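Local coordinates for predicted metal-dependent hydrolase of the TIM-barrel fold (Lactobacillus casei, PDB 2QPX), which is of unknown function but binds two zinc ions in a TIM-barrel fold and is probably a metal-dependent hydrolase of the amidohydrolase family, at residues A[17-22]-A[96-101]; A[136-141]-A[191-196]; A[285-290]-A[314-319]. All coordinates share one frame; numbering follows the deposited sequence.

Contact 1: residues A[17-22]-A[96-101]. With ZN (zinc ion), chain B.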
# COMPACT_ATOMS: atom_id res chain seq x y z
N HIS A 17 3.37 5.82 -25.21
CA HIS A 17 1.96 5.57 -25.60
C HIS A 17 0.97 6.57 -24.99
O HIS A 17 -0.19 6.58 -25.41
CB HIS A 17 1.54 4.11 -25.35
CG HIS A 17 1.04 3.91 -23.97
ND1 HIS A 17 -0.30 3.86 -23.67
CD2 HIS A 17 1.71 3.85 -22.78
CE1 HIS A 17 -0.44 3.82 -22.35
NE2 HIS A 17 0.77 3.80 -21.79
N HIS A 18 1.41 7.37 -24.02
CA HIS A 18 0.57 8.38 -23.44
C HIS A 18 1.40 9.57 -22.98
O HIS A 18 2.14 9.46 -21.99
CB HIS A 18 -0.24 7.84 -22.26
CG HIS A 18 -1.04 8.91 -21.60
ND1 HIS A 18 -2.26 9.34 -22.08
CD2 HIS A 18 -0.75 9.70 -20.55
CE1 HIS A 18 -2.71 10.33 -21.32
NE2 HIS A 18 -1.80 10.59 -20.40
N CYS A 19 1.20 10.70 -23.64
CA CYS A 19 1.92 11.92 -23.29
C CYS A 19 1.13 13.12 -23.81
O CYS A 19 -0.01 12.98 -24.24
CB CYS A 19 3.37 11.85 -23.81
SG CYS A 19 3.48 11.59 -25.60
N HIS A 20 1.73 14.30 -23.77
CA HIS A 20 1.01 15.55 -23.89
C HIS A 20 1.81 16.61 -24.68
O HIS A 20 3.04 16.51 -24.90
CB HIS A 20 0.67 16.06 -22.50
CG HIS A 20 -0.32 15.20 -21.77
ND1 HIS A 20 -1.64 15.10 -22.16
CD2 HIS A 20 -0.19 14.39 -20.69
CE1 HIS A 20 -2.27 14.24 -21.37
NE2 HIS A 20 -1.41 13.79 -20.46
N PHE A 21 1.10 17.62 -25.15
CA PHE A 21 1.70 18.68 -25.94
C PHE A 21 2.86 19.36 -25.22
O PHE A 21 2.84 19.60 -23.99
CB PHE A 21 0.72 19.79 -26.22
CG PHE A 21 -0.44 19.41 -27.09
CD1 PHE A 21 -0.29 18.99 -28.38
CD2 PHE A 21 -1.74 19.52 -26.59
CE1 PHE A 21 -1.39 18.71 -29.19
CE2 PHE A 21 -2.82 19.22 -27.39
CZ PHE A 21 -2.64 18.83 -28.69
N LEU A 22 3.85 19.74 -26.03
CA LEU A 22 4.88 20.68 -25.62
C LEU A 22 4.41 22.12 -25.76
O LEU A 22 3.43 22.39 -26.46
CB LEU A 22 6.17 20.46 -26.46
CG LEU A 22 6.83 19.08 -26.34
CD1 LEU A 22 7.82 18.88 -27.52
CD2 LEU A 22 7.57 18.98 -25.02
N LYS A 96 10.91 6.84 -30.25
CA LYS A 96 10.57 6.65 -31.67
C LYS A 96 9.17 7.08 -32.06
O LYS A 96 8.89 7.23 -33.24
CB LYS A 96 10.82 5.20 -32.10
CG LYS A 96 12.30 4.79 -32.03
CD LYS A 96 13.19 5.60 -32.94
CE LYS A 96 14.64 5.12 -32.78
NZ LYS A 96 15.52 5.84 -33.71
N GLU A 97 8.26 7.29 -31.11
CA GLU A 97 6.91 7.78 -31.42
C GLU A 97 6.29 8.33 -30.15
O GLU A 97 6.55 7.79 -29.08
CB GLU A 97 6.03 6.67 -32.01
CG GLU A 97 4.73 7.19 -32.61
CD GLU A 97 3.86 6.13 -33.19
OE1 GLU A 97 3.91 4.99 -32.70
OE2 GLU A 97 3.10 6.48 -34.14
N LEU A 98 5.47 9.37 -30.29
CA LEU A 98 4.65 9.92 -29.23
C LEU A 98 3.19 9.78 -29.58
O LEU A 98 2.78 10.17 -30.67
CB LEU A 98 4.95 11.39 -29.02
CG LEU A 98 6.43 11.79 -28.78
CD1 LEU A 98 6.49 13.32 -28.53
CD2 LEU A 98 7.16 10.94 -27.74
N LEU A 99 2.38 9.28 -28.64
CA LEU A 99 0.93 9.31 -28.77
C LEU A 99 0.41 10.33 -27.75
O LEU A 99 0.46 10.09 -26.54
CB LEU A 99 0.31 7.93 -28.56
CG LEU A 99 0.97 6.74 -29.26
CD1 LEU A 99 0.18 5.43 -29.05
CD2 LEU A 99 1.16 7.03 -30.74
N ILE A 100 -0.08 11.46 -28.25
CA ILE A 100 -0.46 12.61 -27.44
C ILE A 100 -1.98 12.64 -27.22
O ILE A 100 -2.78 12.62 -28.17
CB ILE A 100 -0.02 13.93 -28.06
CG1 ILE A 100 1.52 14.06 -27.96
CG2 ILE A 100 -0.75 15.12 -27.42
CD1 ILE A 100 2.15 15.31 -28.54
N ASP A 101 -2.36 12.65 -25.95
CA ASP A 101 -3.73 12.91 -25.52
C ASP A 101 -3.99 14.40 -25.75
O ASP A 101 -3.49 15.26 -25.03
CB ASP A 101 -3.89 12.51 -24.05
CG ASP A 101 -5.18 13.01 -23.41
OD1 ASP A 101 -6.04 13.66 -24.03
OD2 ASP A 101 -5.26 12.71 -22.22
ZN ZN B . -1.87 12.26 -19.12
O HOH W 1 -1.70 17.18 -24.31
O HOH W 2 -2.08 12.72 -17.11
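I100 covers one face of the F21 ring: its CG2 stands 4.1 Å from the F21 ring centroid and 14° off the normal, offset toward the CD1–CE1 rim, a CH-pi contact. H18 and H20 meet D101 at their ring edges. H18 CE1 is 3.6 Å from D101 OD2, which lies near the H18 plane. H20 ND1 gives D101 O a weak hydrogen bond of 3.4 Å. A water in the H20 plane accepts from H20 ND1 and F21 N and donates to D101 O. D101 CG, anti to its backbone N, comes within 3.8 Å of H20 CE1, and the carboxylate lies beside the rings, its plane 52° from the H18 ring and 47° from the H20 ring.

A parallel bridge pairs C19 with I100: C19 N donates to L99 O (3.1 Å) and D101 N to C19 O (2.9 Å). C19 SG packs 3.7 Å from L98 CB.

This is the His-X-His motif of amidohydrolases: NE2 of H18 and of H20 each bind zinc, a site completed by D318, the carboxylated lysine 167 and a water. The ND1 contacts, H18 to Q226 and H20 to D101 O and the water, are likely to fix ring rotation. D101 OD1 accepts from G103 N, while OD2 forms a salt bridge with R129 and a hydrogen bond with that lysine's NZ; so held, D101 probably keeps the imidazoles and the bridging lysine in position.

Contact 2: residues A[136-141]-A[191-196]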
# COMPACT_ATOMS: atom_id res chain seq x y z
N ASP A 136 -17.43 19.64 -25.72
CA ASP A 136 -17.55 20.50 -26.88
C ASP A 136 -18.85 20.26 -27.64
O ASP A 136 -19.48 21.19 -28.14
CB ASP A 136 -16.32 20.35 -27.76
CG ASP A 136 -15.12 21.06 -27.17
OD1 ASP A 136 -15.29 22.12 -26.52
OD2 ASP A 136 -14.01 20.60 -27.40
N PHE A 137 -19.28 18.99 -27.70
CA PHE A 137 -20.59 18.69 -28.30
C PHE A 137 -21.76 19.21 -27.47
O PHE A 137 -22.78 19.61 -28.02
CB PHE A 137 -20.72 17.20 -28.64
CG PHE A 137 -20.01 16.81 -29.91
CD1 PHE A 137 -20.54 17.13 -31.15
CD2 PHE A 137 -18.78 16.18 -29.87
CE1 PHE A 137 -19.89 16.78 -32.31
CE2 PHE A 137 -18.15 15.84 -31.04
CZ PHE A 137 -18.67 16.16 -32.25
N MSE A 138 -21.62 19.22 -26.15
CA MSE A 138 -22.69 19.70 -25.26
C MSE A 138 -23.07 21.13 -25.61
O MSE A 138 -24.27 21.47 -25.62
CB MSE A 138 -22.28 19.54 -23.78
CG MSE A 138 -23.24 20.10 -22.76
SE MSE A 138 -23.12 22.02 -22.46
CE MSE A 138 -21.34 22.05 -21.74
N LEU A 139 -22.07 21.93 -25.95
CA LEU A 139 -22.31 23.36 -26.24
C LEU A 139 -23.21 23.57 -27.48
O LEU A 139 -23.85 24.63 -27.61
CB LEU A 139 -20.96 24.07 -26.46
CG LEU A 139 -20.02 24.17 -25.29
CD1 LEU A 139 -18.71 24.88 -25.75
CD2 LEU A 139 -20.64 24.90 -24.14
N GLU A 140 -23.28 22.58 -28.34
CA GLU A 140 -23.99 22.66 -29.62
C GLU A 140 -25.41 22.07 -29.59
O GLU A 140 -26.11 22.13 -30.59
CB GLU A 140 -23.21 21.92 -30.71
CG GLU A 140 -21.80 22.42 -30.95
CD GLU A 140 -21.74 23.91 -31.23
OE1 GLU A 140 -22.59 24.41 -31.99
OE2 GLU A 140 -20.83 24.57 -30.68
N HIS A 141 -25.82 21.49 -28.45
CA HIS A 141 -27.12 20.78 -28.39
C HIS A 141 -27.87 21.09 -27.12
O HIS A 141 -27.27 21.16 -26.05
CB HIS A 141 -26.90 19.24 -28.57
CG HIS A 141 -26.29 18.89 -29.88
ND1 HIS A 141 -27.03 18.83 -31.04
CD2 HIS A 141 -25.00 18.73 -30.25
CE1 HIS A 141 -26.23 18.59 -32.06
NE2 HIS A 141 -24.98 18.52 -31.61
N ASP A 191 -29.12 17.16 -18.57
CA ASP A 191 -29.92 18.37 -18.38
C ASP A 191 -29.34 19.22 -17.25
O ASP A 191 -29.27 20.43 -17.39
CB ASP A 191 -31.39 18.02 -18.05
CG ASP A 191 -32.11 17.38 -19.20
OD1 ASP A 191 -31.66 17.51 -20.36
OD2 ASP A 191 -33.19 16.76 -18.95
N THR A 192 -29.00 18.60 -16.13
CA THR A 192 -28.42 19.32 -14.97
C THR A 192 -27.12 20.04 -15.40
O THR A 192 -26.89 21.23 -15.06
CB THR A 192 -28.22 18.42 -13.80
OG1 THR A 192 -29.51 18.00 -13.36
CG2 THR A 192 -27.48 19.10 -12.64
N TRP A 193 -26.30 19.32 -16.16
CA TRP A 193 -25.06 19.88 -16.71
C TRP A 193 -25.31 21.07 -17.60
O TRP A 193 -24.74 22.17 -17.37
CB TRP A 193 -24.32 18.75 -17.44
CG TRP A 193 -23.05 19.09 -18.12
CD1 TRP A 193 -22.15 20.08 -17.78
CD2 TRP A 193 -22.50 18.43 -19.26
NE1 TRP A 193 -21.08 20.05 -18.64
CE2 TRP A 193 -21.26 19.05 -19.56
CE3 TRP A 193 -22.93 17.37 -20.07
CZ2 TRP A 193 -20.43 18.63 -20.60
CZ3 TRP A 193 -22.11 16.95 -21.13
CH2 TRP A 193 -20.87 17.60 -21.40
N LYS A 194 -26.17 20.89 -18.58
CA LYS A 194 -26.57 21.96 -19.49
C LYS A 194 -27.05 23.22 -18.72
O LYS A 194 -26.58 24.37 -18.96
CB LYS A 194 -27.58 21.42 -20.51
CG LYS A 194 -28.13 22.42 -21.50
CD LYS A 194 -27.05 23.11 -22.29
CE LYS A 194 -26.72 22.43 -23.53
NZ LYS A 194 -26.19 23.44 -24.55
N HIS A 195 -27.90 23.01 -17.73
CA HIS A 195 -28.49 24.12 -16.97
C HIS A 195 -27.52 24.79 -15.98
O HIS A 195 -27.75 25.92 -15.54
CB HIS A 195 -29.71 23.65 -16.15
CG HIS A 195 -30.85 23.13 -16.96
ND1 HIS A 195 -31.77 22.23 -16.44
CD2 HIS A 195 -31.19 23.34 -18.25
CE1 HIS A 195 -32.65 21.93 -17.39
NE2 HIS A 195 -32.32 22.59 -18.49
N SER A 196 -26.45 24.10 -15.61
CA SER A 196 -25.51 24.60 -14.62
C SER A 196 -24.63 25.74 -15.18
O SER A 196 -24.05 26.48 -14.43
CB SER A 196 -24.58 23.49 -14.14
OG SER A 196 -23.63 23.17 -15.17
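The backbones approach closest at M138 and K194, CA to CA 7.3 Å, where the type I beta turn from M138 to H141 faces the helical segment 191-196. At this spacing the joining is done by side chains, one of them reaching a backbone carbonyl. Selenomethionine M138 and W193 reach toward each other tip to tip, M138 lying over one face of the indole. With M138 CG anti to its backbone N (chi1 175°), that CG stands 3.6 Å from the centroid of the W193 six-membered ring and only 6° off the normal, a CH-pi contact. M138 CB touches the far end of the same ring, 3.4 Å from W193 CH2. The bent chain then carries SE obliquely to the ring, 4.8 Å from the W193 six-ring centroid, a Met-aromatic contact, while the M138 methyl CE reaches the pyrrole side at 3.7 Å from W193 NE1. That NE1 hydrogen-bonds K199 O.

K194 crosses M138 at a slant and donates from NZ to M138 O (3.0 Å), 29° out of the carbonyl plane. M138 O also accepts from H141 N, which arrives on the opposite face, so two donors grip one oxygen. An alanine at W193 would probably leave M138 without its aromatic support, open a gap against its CG and CE and deprive K199 O of the indole donor.

Away from the annotated metal sites, the contact joins helix 130-138 to helix 183-196; F137 and H141 pack on helix 144-156, D136 pairs with K199, and W193 touches L201.

Contact 3: residues A[285-290]-A[314-319]. With ZN (zinc ion), chain B.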
# COMPACT_ATOMS: atom_id res chain seq x y z
N ASP A 285 0.69 1.30 -17.11
CA ASP A 285 1.99 1.95 -17.02
C ASP A 285 2.19 2.59 -15.66
O ASP A 285 1.26 2.65 -14.86
CB ASP A 285 2.20 2.91 -18.21
CG ASP A 285 1.38 4.17 -18.14
OD1 ASP A 285 1.41 4.84 -17.11
OD2 ASP A 285 0.71 4.50 -19.15
N ILE A 286 3.42 3.09 -15.40
CA ILE A 286 3.73 3.88 -14.18
C ILE A 286 4.24 5.27 -14.54
O ILE A 286 5.07 5.88 -13.90
CB ILE A 286 4.70 3.16 -13.23
CG1 ILE A 286 6.04 2.84 -13.93
CG2 ILE A 286 4.04 1.89 -12.66
CD1 ILE A 286 7.22 2.54 -12.96
N SER A 287 3.67 5.79 -15.63
CA SER A 287 3.89 7.16 -16.08
C SER A 287 3.47 8.17 -14.98
O SER A 287 2.70 7.84 -14.06
CB SER A 287 3.17 7.36 -17.40
OG SER A 287 1.77 7.37 -17.20
N LEU A 288 4.03 9.38 -15.02
CA LEU A 288 3.78 10.43 -14.02
C LEU A 288 4.49 10.20 -12.68
O LEU A 288 5.15 11.10 -12.16
CB LEU A 288 2.27 10.71 -13.85
CG LEU A 288 1.96 12.13 -13.32
CD1 LEU A 288 2.46 13.26 -14.29
CD2 LEU A 288 0.44 12.28 -13.00
N LEU A 289 4.35 9.01 -12.11
CA LEU A 289 5.24 8.58 -11.05
C LEU A 289 6.70 8.55 -11.56
O LEU A 289 7.59 9.08 -10.86
CB LEU A 289 4.80 7.22 -10.49
CG LEU A 289 5.65 6.64 -9.32
CD1 LEU A 289 7.00 6.05 -9.77
CD2 LEU A 289 5.87 7.61 -8.15
N ASP A 290 6.93 8.03 -12.78
CA ASP A 290 8.26 7.70 -13.16
C ASP A 290 9.14 8.95 -13.26
O ASP A 290 10.31 8.88 -12.91
CB ASP A 290 8.33 6.74 -14.38
CG ASP A 290 7.61 7.20 -15.66
OD1 ASP A 290 7.11 8.36 -15.75
OD2 ASP A 290 7.58 6.30 -16.62
N LEU A 314 3.66 -1.19 -19.79
CA LEU A 314 4.09 -0.34 -20.92
C LEU A 314 4.94 0.83 -20.41
O LEU A 314 4.75 1.30 -19.30
CB LEU A 314 2.88 0.29 -21.64
CG LEU A 314 1.75 -0.65 -22.07
CD1 LEU A 314 0.58 0.13 -22.71
CD2 LEU A 314 2.26 -1.75 -23.00
N PHE A 315 5.85 1.31 -21.24
CA PHE A 315 6.46 2.63 -21.03
C PHE A 315 5.50 3.75 -21.47
O PHE A 315 4.96 3.74 -22.58
CB PHE A 315 7.74 2.82 -21.83
CG PHE A 315 8.25 4.23 -21.78
CD1 PHE A 315 8.81 4.73 -20.61
CD2 PHE A 315 8.09 5.08 -22.86
CE1 PHE A 315 9.22 6.03 -20.54
CE2 PHE A 315 8.48 6.42 -22.78
CZ PHE A 315 9.06 6.86 -21.65
N ALA A 316 5.35 4.75 -20.60
CA ALA A 316 4.87 6.07 -20.97
C ALA A 316 5.52 7.08 -20.06
O ALA A 316 5.95 6.75 -18.97
CB ALA A 316 3.32 6.21 -20.87
N SER A 317 5.60 8.32 -20.54
CA SER A 317 6.09 9.45 -19.73
C SER A 317 4.99 10.24 -19.02
O SER A 317 5.20 10.79 -17.94
CB SER A 317 6.90 10.42 -20.61
OG SER A 317 6.07 11.06 -21.56
N ASP A 318 3.82 10.33 -19.63
CA ASP A 318 2.81 11.31 -19.23
C ASP A 318 3.36 12.75 -19.26
O ASP A 318 2.82 13.64 -18.59
CB ASP A 318 2.16 11.01 -17.83
CG ASP A 318 0.84 11.73 -17.67
OD1 ASP A 318 0.14 11.91 -18.67
OD2 ASP A 318 0.45 12.11 -16.55
N ALA A 319 4.40 12.97 -20.07
CA ALA A 319 5.08 14.24 -20.05
C ALA A 319 4.34 15.29 -20.89
O ALA A 319 3.71 14.97 -21.91
CB ALA A 319 6.52 14.08 -20.58
ZN ZN B . -1.87 12.26 -19.12
O HOH W 3 5.51 3.37 -17.61
O HOH W 2 -2.08 12.72 -17.11
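L288 lays its branched side chain against the carboxylate of D318, the two crossing obliquely, with L288 CD1 3.2 Å from D318 OD2. CB, CG and CD2 of L288 all lie within 3.6 Å of that OD2 as well, so an apolar wall lines this oxygen. Anti to its backbone N (chi1 -160°), D318 CG is placed near the zinc. D318 OD1 binds the metal at 2.1 Å, while D318 OD2 accepts from the zinc-bound water at 2.7 Å; H18 and H20 share the metal.

These segments start at the ends of parallel strands 282-285 and 313-314 of the TIM barrel and run on into the loops after them; a metal-binding aspartate after the last strand is the amidohydrolase pattern. An Asx turn shapes the first segment: D285 OD1 accepts from S287 N at 2.9 Å and, in the one of two S287 conformers described, from S287 OG, both from the same face above the carboxylate plane. In that conformer S287 OG also bonds ND1 of the zinc ligand H264, whose N bonds D285 OD1, and S287 CB packs on A316 CB. D285 OD2 is hydrogen-bonded to H17 NE2. Between the two backbones, L288 N gives a weak hydrogen bond to S317 O (3.4 Å), and one water joins I286 N, L314 O and A316 N.

Overall arrangement
From the N terminus, contact 1 closes first, joining strand 14-19 to strand 95-101 across an excursion about half helical. Contact 2 follows, closing the span from helix 130-138 to helix 183-196, and contact 3 closes the shortest of the three spans, the helical connection between strands 282-285 and 313-314. The three lie in series along the chain; none encloses or crosses another. Contacts 1 and 3 nonetheless touch in space, with centres about 11 Å apart: H17 NE2 lies 2.7 Å from D285 OD2, H18 O 3.0 Å from D318 N, and both contacts reach one zinc and its water. Contact 2 is peripheral, its centre about 29 Å from that of contact 1 and about 33 Å from that of contact 3.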